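Uncharacterized protein (PDB 3KG4) cleaves CRISPR precursor transcripts as a metal-independent Cas5-family endoribonuclease, helping to supply the crRNA used in antiviral defence. Local coordinates at residues A37-L42 with L192-F197; A44-W47 with N52-I55. One frame throughout, in Å; residues are numbered along the deposited sequence.

Interaction 1. Residues A37-L42 with L192-F197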
loop_
_atom_site.group_PDB
_atom_site.type_symbol
_atom_site.label_atom_id
_atom_site.label_comp_id
_atom_site.label_asym_id
_atom_site.label_seq_id
_atom_site.Cartn_x
_atom_site.Cartn_y
_atom_site.Cartn_z
ATOM N N ALA A 37 -1.967 4.650 2.111
ATOM C CA ALA A 37 -0.982 4.872 1.048
ATOM C C ALA A 37 -1.027 3.808 -0.045
ATOM O O ALA A 37 -0.800 4.105 -1.254
ATOM C CB ALA A 37 0.469 4.994 1.620
ATOM N N ALA A 38 -1.281 2.574 0.370
ATOM C CA ALA A 38 -1.361 1.455 -0.568
ATOM C C ALA A 38 -2.540 1.661 -1.526
ATOM O O ALA A 38 -2.394 1.483 -2.737
ATOM C CB ALA A 38 -1.456 0.085 0.191
ATOM N N ARG A 39 -3.670 2.072 -0.978
ATOM C CA ARG A 39 -4.851 2.315 -1.740
ATOM C C ARG A 39 -4.642 3.485 -2.715
ATOM O O ARG A 39 -5.159 3.450 -3.832
ATOM C CB ARG A 39 -6.018 2.582 -0.800
ATOM C CG ARG A 39 -7.346 2.802 -1.507
ATOM C CD ARG A 39 -8.542 2.739 -0.558
ATOM N NE ARG A 39 -8.610 3.981 0.200
ATOM C CZ ARG A 39 -9.347 5.038 -0.117
ATOM N NH1 ARG A 39 -10.143 5.039 -1.186
ATOM N NH2 ARG A 39 -9.307 6.103 0.673
ATOM N N GLY A 40 -3.895 4.495 -2.284
ATOM C CA GLY A 40 -3.488 5.606 -3.167
ATOM C C GLY A 40 -2.689 5.104 -4.358
ATOM O O GLY A 40 -2.867 5.568 -5.490
ATOM N N ILE A 41 -1.795 4.169 -4.102
ATOM C CA ILE A 41 -0.915 3.656 -5.110
ATOM C C ILE A 41 -1.752 2.866 -6.130
ATOM O O ILE A 41 -1.562 3.043 -7.341
ATOM C CB ILE A 41 0.215 2.809 -4.512
ATOM C CG1 ILE A 41 1.280 3.688 -3.835
ATOM C CG2 ILE A 41 0.858 1.868 -5.587
ATOM C CD1 ILE A 41 2.352 2.889 -3.099
ATOM N N LEU A 42 -2.690 2.029 -5.642
ATOM C CA LEU A 42 -3.556 1.267 -6.539
ATOM C C LEU A 42 -4.449 2.195 -7.404
ATOM O O LEU A 42 -4.567 1.966 -8.586
ATOM C CB LEU A 42 -4.436 0.303 -5.771
ATOM C CG LEU A 42 -3.726 -0.789 -4.924
ATOM C CD1 LEU A 42 -4.787 -1.726 -4.287
ATOM C CD2 LEU A 42 -2.749 -1.590 -5.713
ATOM N N LEU A 192 -2.513 4.372 11.181
ATOM C CA LEU A 192 -3.609 4.821 10.348
ATOM C C LEU A 192 -4.037 3.710 9.431
ATOM O O LEU A 192 -3.174 3.107 8.800
ATOM C CB LEU A 192 -3.126 5.991 9.491
ATOM C CG LEU A 192 -4.230 6.596 8.620
ATOM C CD1 LEU A 192 -5.168 7.363 9.565
ATOM C CD2 LEU A 192 -3.563 7.504 7.561
ATOM N N HIS A 193 -5.340 3.401 9.412
ATOM C CA HIS A 193 -5.921 2.520 8.425
ATOM C C HIS A 193 -6.278 3.426 7.201
ATOM O O HIS A 193 -5.745 3.269 6.104
ATOM C CB HIS A 193 -7.156 1.851 8.991
ATOM C CG HIS A 193 -7.714 0.741 8.150
ATOM N ND1 HIS A 193 -7.719 0.771 6.771
ATOM C CD2 HIS A 193 -8.310 -0.425 8.495
ATOM C CE1 HIS A 193 -8.255 -0.341 6.300
ATOM N NE2 HIS A 193 -8.639 -1.082 7.327
ATOM N N ASP A 194 -7.177 4.372 7.400
ATOM C CA ASP A 194 -7.505 5.334 6.324
ATOM C C ASP A 194 -8.281 6.501 6.918
ATOM O O ASP A 194 -8.602 6.480 8.086
ATOM C CB ASP A 194 -8.334 4.637 5.214
ATOM C CG ASP A 194 -7.892 5.016 3.785
ATOM O OD1 ASP A 194 -7.905 4.095 2.909
ATOM O OD2 ASP A 194 -7.526 6.212 3.550
ATOM N N ILE A 195 -8.583 7.513 6.089
ATOM C CA ILE A 195 -9.334 8.718 6.490
ATOM C C ILE A 195 -10.599 8.849 5.619
ATOM O O ILE A 195 -10.579 8.468 4.444
ATOM C CB ILE A 195 -8.485 10.006 6.301
ATOM C CG1 ILE A 195 -7.271 9.992 7.228
ATOM C CG2 ILE A 195 -9.285 11.274 6.621
ATOM C CD1 ILE A 195 -5.944 10.254 6.504
ATOM N N ASP A 196 -11.687 9.360 6.194
ATOM C CA ASP A 196 -12.877 9.770 5.409
ATOM C C ASP A 196 -12.876 11.296 5.310
ATOM O O ASP A 196 -13.001 11.990 6.330
ATOM C CB ASP A 196 -14.180 9.299 6.073
ATOM N N PHE A 197 -12.730 11.824 4.096
ATOM C CA PHE A 197 -12.630 13.265 3.906
ATOM C C PHE A 197 -13.962 13.934 3.540
ATOM O O PHE A 197 -14.074 15.167 3.649
ATOM C CB PHE A 197 -11.585 13.578 2.846
ATOM C CG PHE A 197 -10.179 13.308 3.287
ATOM C CD1 PHE A 197 -9.535 14.175 4.168
ATOM C CD2 PHE A 197 -9.497 12.189 2.816
ATOM C CE1 PHE A 197 -8.207 13.933 4.557
ATOM C CE2 PHE A 197 -8.187 11.936 3.199
ATOM C CZ PHE A 197 -7.543 12.805 4.064
#
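R39 and D194 join a helix to a distant strand through a salt bridge, a worked example of how a charged pair can help tie together elements separated by about 150 residues. The principal bond runs from R39 NE to D194 OD1 at 2.8 Å. The partner is met on the syn side of the carboxylate, but the bond is not an ideal planar one: NE lies 27° out of the carboxylate plane. Further along the same edge of the guanidinium, R39 NH2 reaches D194 OD2 at 3.4 Å and D194 OD1 at 3.3 Å, both weak bonds. Because the two planes are turned 60° apart, this is a skewed approach rather than a flat, symmetrical bidentate pair, with NE carrying most of the grip.

The arginine chain leaves the helix extended and then bends at its third torsion (chi3 76°), which turns the NE and NH2 edge onto the carboxylate. On the acid side, the backbone N of I195 donates to D194 OD2 at 3.0 Å, meeting that oxygen at its anti lone pair, and S36, near the start of the helix, is also hydrogen-bonded to this oxygen. D194 OD2 thus has two hydrogen-bond partners besides the weak one from the arginine. Together they should limit the rotation of the carboxylate and, with the positive charge beside it, would probably favour its ionised form in a buried setting.

One shell further out, H193 and D194 both face H204 of the adjoining strand, forming a classic beta bulge where strand 186-195 nears its end. That strand is the outermost on its side of the antiparallel sheet and pairs with 203-211, whereas helix 35-45 packs A38, I41 and L42 against the sheet, where between them they touch strands 7-13, 51-60 and 114-124.

Interaction 2. Residues A44-W47 with N52-I55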
loop_
_atom_site.group_PDB
_atom_site.type_symbol
_atom_site.label_atom_id
_atom_site.label_comp_id
_atom_site.label_asym_id
_atom_site.label_seq_id
_atom_site.Cartn_x
_atom_site.Cartn_y
_atom_site.Cartn_z
ATOM N N ALA A 44 -3.895 5.260 -8.327
ATOM C CA ALA A 44 -3.046 5.965 -9.292
ATOM C C ALA A 44 -2.875 5.174 -10.598
ATOM O O ALA A 44 -2.775 5.763 -11.694
ATOM C CB ALA A 44 -1.685 6.250 -8.697
ATOM N N ILE A 45 -2.848 3.848 -10.469
ATOM C CA ILE A 45 -2.858 2.946 -11.624
ATOM C C ILE A 45 -4.267 2.824 -12.239
ATOM O O ILE A 45 -4.444 3.006 -13.433
ATOM C CB ILE A 45 -2.257 1.565 -11.257
ATOM C CG1 ILE A 45 -0.787 1.721 -10.840
ATOM C CG2 ILE A 45 -2.386 0.601 -12.451
ATOM C CD1 ILE A 45 -0.146 0.492 -10.155
ATOM N N HIS A 46 -5.288 2.564 -11.455
ATOM C CA HIS A 46 -6.630 2.537 -12.001
ATOM C C HIS A 46 -7.629 2.834 -10.945
ATOM O O HIS A 46 -7.640 2.220 -9.870
ATOM C CB HIS A 46 -6.987 1.191 -12.648
ATOM C CG HIS A 46 -8.409 1.110 -13.118
ATOM N ND1 HIS A 46 -8.902 1.905 -14.132
ATOM C CD2 HIS A 46 -9.453 0.363 -12.685
ATOM C CE1 HIS A 46 -10.184 1.634 -14.318
ATOM N NE2 HIS A 46 -10.548 0.715 -13.442
ATOM N N TRP A 47 -8.507 3.784 -11.249
ATOM C CA TRP A 47 -9.616 4.045 -10.393
ATOM C C TRP A 47 -10.755 4.624 -11.201
ATOM O O TRP A 47 -10.519 5.262 -12.218
ATOM C CB TRP A 47 -9.220 5.046 -9.304
ATOM C CG TRP A 47 -10.300 5.241 -8.344
ATOM C CD1 TRP A 47 -10.663 4.397 -7.350
ATOM C CD2 TRP A 47 -11.194 6.348 -8.268
ATOM N NE1 TRP A 47 -11.718 4.891 -6.660
ATOM C CE2 TRP A 47 -12.062 6.103 -7.192
ATOM C CE3 TRP A 47 -11.340 7.528 -9.000
ATOM C CZ2 TRP A 47 -13.067 6.991 -6.822
ATOM C CZ3 TRP A 47 -12.340 8.408 -8.633
ATOM C CH2 TRP A 47 -13.183 8.143 -7.560
ATOM N N ASN A 52 -14.022 0.977 -5.196
ATOM C CA ASN A 52 -13.050 1.316 -4.159
ATOM C C ASN A 52 -12.140 0.115 -4.002
ATOM O O ASN A 52 -12.605 -1.037 -4.055
ATOM C CB ASN A 52 -13.727 1.663 -2.808
ATOM C CG ASN A 52 -14.258 3.116 -2.759
ATOM O OD1 ASN A 52 -15.348 3.375 -2.219
ATOM N ND2 ASN A 52 -13.496 4.062 -3.338
ATOM N N TRP A 53 -10.844 0.389 -3.902
ATOM C CA TRP A 53 -9.855 -0.639 -3.628
ATOM C C TRP A 53 -9.818 -0.925 -2.138
ATOM O O TRP A 53 -9.701 0.007 -1.312
ATOM C CB TRP A 53 -8.488 -0.208 -4.079
ATOM C CG TRP A 53 -8.332 -0.136 -5.516
ATOM C CD1 TRP A 53 -8.107 0.974 -6.259
ATOM C CD2 TRP A 53 -8.356 -1.240 -6.426
ATOM N NE1 TRP A 53 -7.970 0.627 -7.594
ATOM C CE2 TRP A 53 -8.153 -0.723 -7.718
ATOM C CE3 TRP A 53 -8.540 -2.619 -6.271
ATOM C CZ2 TRP A 53 -8.138 -1.536 -8.854
ATOM C CZ3 TRP A 53 -8.549 -3.423 -7.393
ATOM C CH2 TRP A 53 -8.321 -2.888 -8.663
ATOM N N VAL A 54 -9.910 -2.196 -1.781
ATOM C CA VAL A 54 -9.838 -2.581 -0.364
ATOM C C VAL A 54 -8.541 -3.364 -0.122
ATOM O O VAL A 54 -8.332 -4.395 -0.758
ATOM C CB VAL A 54 -11.089 -3.391 0.019
ATOM C CG1 VAL A 54 -10.989 -3.945 1.476
ATOM C CG2 VAL A 54 -12.334 -2.528 -0.175
ATOM N N ILE A 55 -7.685 -2.895 0.807
ATOM C CA ILE A 55 -6.406 -3.553 1.055
ATOM C C ILE A 55 -6.666 -4.748 1.976
ATOM O O ILE A 55 -7.321 -4.608 3.029
ATOM C CB ILE A 55 -5.368 -2.611 1.681
ATOM C CG1 ILE A 55 -5.216 -1.324 0.856
ATOM C CG2 ILE A 55 -3.977 -3.255 1.741
ATOM C CD1 ILE A 55 -4.915 -1.557 -0.608
#
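The indole of W53 meets the backbone carbonyl of H46 edge-on, and edges rather than stacked faces set the character of the whole contact. H46 O lies in the plane of the W53 ring and accepts a hydrogen bond from W53 NE1 at 2.8 Å. The bond is almost straight at the hydrogen (169°), and the donor sits nearly in line with the carbonyl bond, so the polar edge of a largely buried indole is satisfied by main chain. Beside this bond, W53 CZ2 comes to the edge of the H46 imidazole, 4.5 Å from H46 CD2. W47 CD1 approaches the W53 ring obliquely, 4.4 Å from W53 CD1, as loose apolar packing. The outer part of the contact is a pair of flat groups lying side by side: the amide of N52 points the same way as the W47 indole, their planes 25° apart, with N52 ND2 at the edge of the W47 ring and 3.9 Å from W47 NE1. Both nitrogens are donors, and they are simply neighbours.

H46 is the first residue to leave helical geometry after helix 35-45, and its carbonyl accepts from a side chain of the following strand. With W53 CG anti to its own carbonyl carbon (chi1 -70°), the indole swings its NE1 edge toward the 44-47 segment. Helix 135-146 adds further partners: F141 meets the W53 ring edge-to-face, and H137 is hydrogen-bonded to H46 NE2 while its ring lies against that of H46.

The short connection from helix 35-45 into strand 51-60 is thereby bridged by a side-chain-to-backbone bond. Helix, connection and strand here belong to a beta-alpha-beta-beta-alpha-beta succession with strands ordered 4-1-3-2, the ferredoxin-like fold of RAMP proteins, to whose Cas5-like clan this chain belongs.

Interactions 1 and 2 share helix 35-45, one using its middle and the other its C-terminal exit, and their centres lie about 10 Å apart. Strand 51-60, which supplies one side of interaction 2, also borders the helix residues of interaction 1: R39 CD packs 3.1 Å from W53 O, and L42 CB lies 3.8 Å from W53 CD1, so the indole held by H46 also borders the residues around the salt bridge. L42 CD1 and I55 CD1, 3.7 Å apart, extend the packing between helix and strand. The principle is division of labour: a short-range contact spans the helix-to-strand connection of the ferredoxin-like unit, whereas a long-range ion pair links its helix to the edge strand 186-195.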